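Long-range contacts in N-acylethanolamine-hydrolyzing acid amidase beta-subunit (Caenorhabditis elegans, PDB 6DY3), which probably hydrolyses bioactive fatty acid amides such as N-palmitoylethanolamine to ethanolamine and free fatty acids, as the beta subunit of an autocatalytically cleaved alpha-beta heterodimer: residues R175-Q180 with T201-N206; T209-V214 with Q228-L233. All blocks are in the same frame, centred on the assembly; numbering follows the deposited sequence.

Overall arrangement
Interactions 1 and 2 follow each other along the chain and share a neighbourhood: the loop of 201-206 runs into strand 209-215, and R205 CD packs on L233 CD2. Their chemistry differs with their place. Interaction 1, nearer the surface and only partly buried, joins helix 173-185 to the loop after helix 192-199 through methyl groups, a proline ring and a valine; its polar groups bond within the helix, within the loop or to other residues. Interaction 2 is buried and is strand pairing, with backbone and hydroxyl hydrogen bonds across it, at the last strand this chain gives to the sheet that also holds strand 2-7, where the alpha subunit bonds on to I232.

Interaction 1 of 2, residues R175-Q180 with T201-N206; sequences RITAIQ and TVPVRN
The flat groups flank a cis-proline turn packed on helix 173-185 of the Ntn-hydrolase fold, each covered on one face, or bonded, by a residue of its own segment. The guanidinium of R175 carries I179 CD1 on one face, 3.7 Å above its plane and displaced toward the rim, while its NE bonds to V160 O. The guanidinium of R205 has V202 CG2 on one face, 3.6 Å above the plane and again toward the rim. N206 ND2 donates to P203 O over 2.9 Å at 172°, almost along the C=O axis, with the acceptor nearly in the amide plane. This bond, together with the backbone bond from R205 N to T201 O, ties together the turn around the cis V202-P203 peptide. The helix it meets packs on the five-stranded sheet. T177 is the main helix residue facing the loop. Its CG2, anti to the backbone N (chi1 -61°), meets T201 CG2 at 3.5 Å and lies near V202 O. This rotamer sets OG1 beside the backbone N, where it bonds to D173 O one turn earlier in the helix, and the same oxygen rests on P203 CD at 3.3 Å without a hydrogen bond. T201 OG1 likewise turns back along its own chain, to E197 O, leaving its methyl to face the helix. V204, buried and also packed on T2, completes the contact, its CG2 reaching T177 CG2. Alongside, that same V204 methyl meets A178 CB at 4.1 Å and A178 N at 3.9 Å.

Interaction 2 of 2, residues T209-V214 with Q228-L233; sequences TVFSTV and QSTWIL
Backbone bonding sets the frame, an antiparallel pairing of strand 209-215 with the short strand 231-232. S212 and W231 form a hydrogen-bonded pair, S212 N to W231 O at 2.9 Å and W231 N to S212 O at 2.8 Å; L233 N adds a bond to V210 O from above the carbonyl plane. F211 and I232 form the adjoining non-hydrogen-bonded pair, their CB atoms on one face of the sheet and those of S212 and W231 on the other. Two hydroxyl hydrogen bonds prolong the pairing. T213 OG1 and T230 OG1, on side chains side by side, are hydrogen-bonded at 2.9 Å, and S229 OG donates to V214 O at 2.7 Å in the carbonyl plane. An alanine at S229 would remove that donor and would probably loosen the turn against V214. Apolar contacts fill in: L233 CD1 lies 3.5 Å from F211 CA and 3.6 Å from T209 CG2, and T230 CG2 approaches the F211 ring obliquely. T213 lies close to R17, probably important for activity. F211, T213 and T230 touch strand 41-49 of the other sheet, consistent with Ntn-hydrolase packing; strand 13-20 pairs with strand 209-215, the alpha subunit bonds to I232, and V214 reaches helix 192-199.

Interaction 1 of 2, residues R175-Q180 with T201-N206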
loop_
_atom_site.group_PDB
_atom_site.type_symbol
_atom_site.label_atom_id
_atom_site.label_comp_id
_atom_site.label_asym_id
_atom_site.label_seq_id
_atom_site.Cartn_x
_atom_site.Cartn_y
_atom_site.Cartn_z
ATOM N N ARG B 175 12.419 -1.299 12.224
ATOM C CA ARG B 175 13.250 -2.098 11.330
ATOM C C ARG B 175 14.246 -2.946 12.108
ATOM O O ARG B 175 14.456 -4.119 11.783
ATOM C CB ARG B 175 13.973 -1.183 10.344
ATOM C CG ARG B 175 14.687 -1.917 9.226
ATOM C CD ARG B 175 15.241 -0.957 8.184
ATOM N NE ARG B 175 15.929 -1.678 7.123
ATOM C CZ ARG B 175 17.202 -2.049 7.182
ATOM N NH1 ARG B 175 17.938 -1.762 8.247
ATOM N NH2 ARG B 175 17.745 -2.709 6.172
ATOM N N ILE B 176 14.862 -2.377 13.145
ATOM C CA ILE B 176 15.839 -3.122 13.939
ATOM C C ILE B 176 15.180 -4.324 14.605
ATOM O O ILE B 176 15.713 -5.440 14.587
ATOM C CB ILE B 176 16.503 -2.199 14.979
ATOM C CG1 ILE B 176 17.264 -1.068 14.279
ATOM C CG2 ILE B 176 17.437 -2.994 15.888
ATOM C CD1 ILE B 176 17.661 0.061 15.198
ATOM N N THR B 177 14.019 -4.109 15.223
ATOM C CA THR B 177 13.347 -5.189 15.934
ATOM C C THR B 177 12.955 -6.314 14.986
ATOM O O THR B 177 13.171 -7.495 15.284
ATOM C CB THR B 177 12.120 -4.642 16.659
ATOM O OG1 THR B 177 12.536 -3.660 17.616
ATOM C CG2 THR B 177 11.355 -5.759 17.361
ATOM N N ALA B 178 12.380 -5.968 13.833
ATOM C CA ALA B 178 11.952 -6.996 12.891
ATOM C C ALA B 178 13.130 -7.835 12.416
ATOM O O ALA B 178 12.998 -9.051 12.232
ATOM C CB ALA B 178 11.235 -6.354 11.701
ATOM N N ILE B 179 14.294 -7.211 12.221
ATOM C CA ILE B 179 15.464 -7.963 11.772
ATOM C C ILE B 179 15.949 -8.894 12.872
ATOM O O ILE B 179 16.315 -10.045 12.609
ATOM C CB ILE B 179 16.578 -6.999 11.322
ATOM C CG1 ILE B 179 16.119 -6.188 10.106
ATOM C CG2 ILE B 179 17.862 -7.768 11.014
ATOM C CD1 ILE B 179 17.013 -5.004 9.786
ATOM N N GLN B 180 15.965 -8.414 14.115
ATOM C CA GLN B 180 16.336 -9.275 15.231
ATOM C C GLN B 180 15.377 -10.451 15.342
ATOM O O GLN B 180 15.800 -11.597 15.532
ATOM C CB GLN B 180 16.368 -8.468 16.529
ATOM C CG GLN B 180 17.596 -7.571 16.651
ATOM C CD GLN B 180 17.571 -6.684 17.890
ATOM O OE1 GLN B 180 16.656 -6.768 18.713
ATOM N NE2 GLN B 180 18.581 -5.824 18.025
ATOM N N THR B 201 5.412 -7.923 17.044
ATOM C CA THR B 201 6.394 -7.511 18.035
ATOM C C THR B 201 6.443 -5.994 18.142
ATOM O O THR B 201 6.423 -5.282 17.135
ATOM C CB THR B 201 7.788 -8.040 17.680
ATOM O OG1 THR B 201 7.756 -9.464 17.543
ATOM C CG2 THR B 201 8.789 -7.664 18.749
ATOM N N VAL B 202 6.495 -5.503 19.375
ATOM C CA VAL B 202 6.633 -4.078 19.615
ATOM C C VAL B 202 8.093 -3.700 19.360
ATOM O O VAL B 202 8.995 -4.418 19.794
ATOM C CB VAL B 202 6.197 -3.705 21.046
ATOM C CG1 VAL B 202 6.397 -2.223 21.302
ATOM C CG2 VAL B 202 4.748 -4.085 21.266
ATOM N N PRO B 203 8.341 -2.578 18.657
ATOM C CA PRO B 203 7.427 -1.566 18.119
ATOM C C PRO B 203 7.076 -1.727 16.634
ATOM O O PRO B 203 6.573 -0.767 16.041
ATOM C CB PRO B 203 8.205 -0.270 18.327
ATOM C CG PRO B 203 9.661 -0.682 18.260
ATOM C CD PRO B 203 9.736 -2.195 18.390
ATOM N N VAL B 204 7.350 -2.892 16.036
ATOM C CA VAL B 204 6.857 -3.157 14.682
ATOM C C VAL B 204 5.350 -2.936 14.643
ATOM O O VAL B 204 4.814 -2.268 13.750
ATOM C CB VAL B 204 7.229 -4.582 14.230
ATOM C CG1 VAL B 204 6.914 -4.775 12.746
ATOM C CG2 VAL B 204 8.694 -4.889 14.508
ATOM N N ARG B 205 4.646 -3.509 15.615
ATOM C CA ARG B 205 3.303 -3.076 15.968
ATOM C C ARG B 205 3.429 -1.943 16.977
ATOM O O ARG B 205 4.221 -2.032 17.918
ATOM C CB ARG B 205 2.498 -4.241 16.552
ATOM C CG ARG B 205 1.306 -3.829 17.400
ATOM C CD ARG B 205 0.540 -5.045 17.899
ATOM N NE ARG B 205 1.313 -5.843 18.852
ATOM C CZ ARG B 205 1.257 -5.707 20.175
ATOM N NH1 ARG B 205 0.464 -4.799 20.727
ATOM N NH2 ARG B 205 1.998 -6.486 20.951
ATOM N N ASN B 206 2.653 -0.879 16.780
ATOM C CA ASN B 206 2.763 0.304 17.623
ATOM C C ASN B 206 1.427 1.042 17.623
ATOM O O ASN B 206 0.438 0.580 17.050
ATOM C CB ASN B 206 3.906 1.201 17.150
ATOM C CG ASN B 206 3.772 1.579 15.707
ATOM O OD1 ASN B 206 2.918 2.395 15.357
ATOM N ND2 ASN B 206 4.608 0.988 14.848
#

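Interaction 2 of 2, residues T209-V214 with Q228-L233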
loop_
_atom_site.group_PDB
_atom_site.type_symbol
_atom_site.label_atom_id
_atom_site.label_comp_id
_atom_site.label_asym_id
_atom_site.label_seq_id
_atom_site.Cartn_x
_atom_site.Cartn_y
_atom_site.Cartn_z
ATOM N N THR B 209 -0.211 1.673 14.229
ATOM C CA THR B 209 -0.448 0.570 13.310
ATOM C C THR B 209 -1.946 0.397 13.080
ATOM O O THR B 209 -2.706 0.176 14.029
ATOM C CB THR B 209 0.171 -0.715 13.852
ATOM O OG1 THR B 209 1.546 -0.487 14.182
ATOM C CG2 THR B 209 0.087 -1.821 12.812
ATOM N N VAL B 210 -2.368 0.517 11.819
ATOM C CA VAL B 210 -3.774 0.330 11.468
ATOM C C VAL B 210 -4.091 -1.149 11.302
ATOM O O VAL B 210 -5.008 -1.683 11.938
ATOM C CB VAL B 210 -4.124 1.124 10.195
ATOM C CG1 VAL B 210 -5.541 0.788 9.713
ATOM C CG2 VAL B 210 -3.997 2.605 10.457
ATOM N N PHE B 211 -3.350 -1.829 10.429
ATOM C CA PHE B 211 -3.557 -3.250 10.214
ATOM C C PHE B 211 -2.225 -3.956 10.026
ATOM O O PHE B 211 -1.204 -3.345 9.708
ATOM C CB PHE B 211 -4.464 -3.535 9.005
ATOM C CG PHE B 211 -3.894 -3.097 7.678
ATOM C CD1 PHE B 211 -2.897 -3.828 7.053
ATOM C CD2 PHE B 211 -4.411 -1.994 7.025
ATOM C CE1 PHE B 211 -2.395 -3.435 5.836
ATOM C CE2 PHE B 211 -3.916 -1.603 5.798
ATOM C CZ PHE B 211 -2.911 -2.324 5.203
ATOM N N SER B 212 -2.269 -5.268 10.221
ATOM C CA SER B 212 -1.179 -6.177 9.905
ATOM C C SER B 212 -1.722 -7.225 8.946
ATOM O O SER B 212 -2.845 -7.704 9.124
ATOM C CB SER B 212 -0.625 -6.860 11.162
ATOM O OG SER B 212 -0.049 -5.941 12.068
ATOM N N THR B 213 -0.932 -7.583 7.932
ATOM C CA THR B 213 -1.373 -8.535 6.924
ATOM C C THR B 213 -0.215 -9.434 6.520
ATOM O O THR B 213 0.959 -9.077 6.649
ATOM C CB THR B 213 -1.952 -7.824 5.687
ATOM O OG1 THR B 213 -2.586 -8.779 4.827
ATOM C CG2 THR B 213 -0.868 -7.107 4.917
ATOM N N VAL B 214 -0.569 -10.623 6.043
ATOM C CA VAL B 214 0.392 -11.581 5.517
ATOM C C VAL B 214 -0.115 -12.052 4.164
ATOM O O VAL B 214 -1.313 -12.308 3.992
ATOM C CB VAL B 214 0.601 -12.779 6.469
ATOM C CG1 VAL B 214 1.614 -13.756 5.881
ATOM C CG2 VAL B 214 1.047 -12.307 7.853
ATOM N N GLN B 228 -8.456 -13.593 4.600
ATOM C CA GLN B 228 -8.679 -13.769 6.030
ATOM C C GLN B 228 -7.421 -13.535 6.859
ATOM O O GLN B 228 -7.452 -13.751 8.076
ATOM C CB GLN B 228 -9.225 -15.174 6.310
ATOM C CG GLN B 228 -8.323 -16.304 5.816
ATOM C CD GLN B 228 -7.169 -16.611 6.753
ATOM O OE1 GLN B 228 -7.368 -16.985 7.911
ATOM N NE2 GLN B 228 -5.949 -16.432 6.259
ATOM N N SER B 229 -6.320 -13.105 6.238
ATOM C CA SER B 229 -5.043 -12.958 6.926
ATOM C C SER B 229 -4.813 -11.566 7.514
ATOM O O SER B 229 -3.827 -11.371 8.231
ATOM C CB SER B 229 -3.899 -13.298 5.966
ATOM O OG SER B 229 -3.848 -12.367 4.903
ATOM N N THR B 230 -5.674 -10.596 7.232
ATOM C CA THR B 230 -5.459 -9.241 7.716
ATOM C C THR B 230 -6.111 -9.036 9.073
ATOM O O THR B 230 -7.191 -9.561 9.347
ATOM C CB THR B 230 -6.000 -8.219 6.722
ATOM O OG1 THR B 230 -5.405 -8.461 5.445
ATOM C CG2 THR B 230 -5.669 -6.808 7.164
ATOM N N TRP B 231 -5.451 -8.236 9.905
ATOM C CA TRP B 231 -5.849 -8.006 11.287
ATOM C C TRP B 231 -5.882 -6.506 11.526
ATOM O O TRP B 231 -4.851 -5.835 11.422
ATOM C CB TRP B 231 -4.867 -8.694 12.238
ATOM C CG TRP B 231 -5.115 -8.479 13.694
ATOM C CD1 TRP B 231 -4.407 -7.670 14.530
ATOM C CD2 TRP B 231 -6.128 -9.102 14.503
ATOM N NE1 TRP B 231 -4.916 -7.741 15.808
ATOM C CE2 TRP B 231 -5.973 -8.614 15.816
ATOM C CE3 TRP B 231 -7.153 -10.021 14.242
ATOM C CZ2 TRP B 231 -6.802 -9.010 16.862
ATOM C CZ3 TRP B 231 -7.973 -10.411 15.281
ATOM C CH2 TRP B 231 -7.794 -9.906 16.575
ATOM N N ILE B 232 -7.061 -5.977 11.821
ATOM C CA ILE B 232 -7.197 -4.574 12.189
ATOM C C ILE B 232 -6.937 -4.465 13.685
ATOM O O ILE B 232 -7.639 -5.084 14.493
ATOM C CB ILE B 232 -8.585 -4.033 11.818
ATOM C CG1 ILE B 232 -8.812 -4.198 10.316
ATOM C CG2 ILE B 232 -8.708 -2.566 12.237
ATOM C CD1 ILE B 232 -10.177 -3.788 9.852
ATOM N N LEU B 233 -5.923 -3.686 14.058
ATOM C CA LEU B 233 -5.478 -3.746 15.440
ATOM C C LEU B 233 -6.403 -2.947 16.358
ATOM O O LEU B 233 -6.942 -1.914 15.960
ATOM C CB LEU B 233 -4.055 -3.225 15.563
ATOM C CG LEU B 233 -3.049 -4.243 15.019
ATOM C CD1 LEU B 233 -2.760 -3.945 13.569
ATOM C CD2 LEU B 233 -1.781 -4.288 15.827
#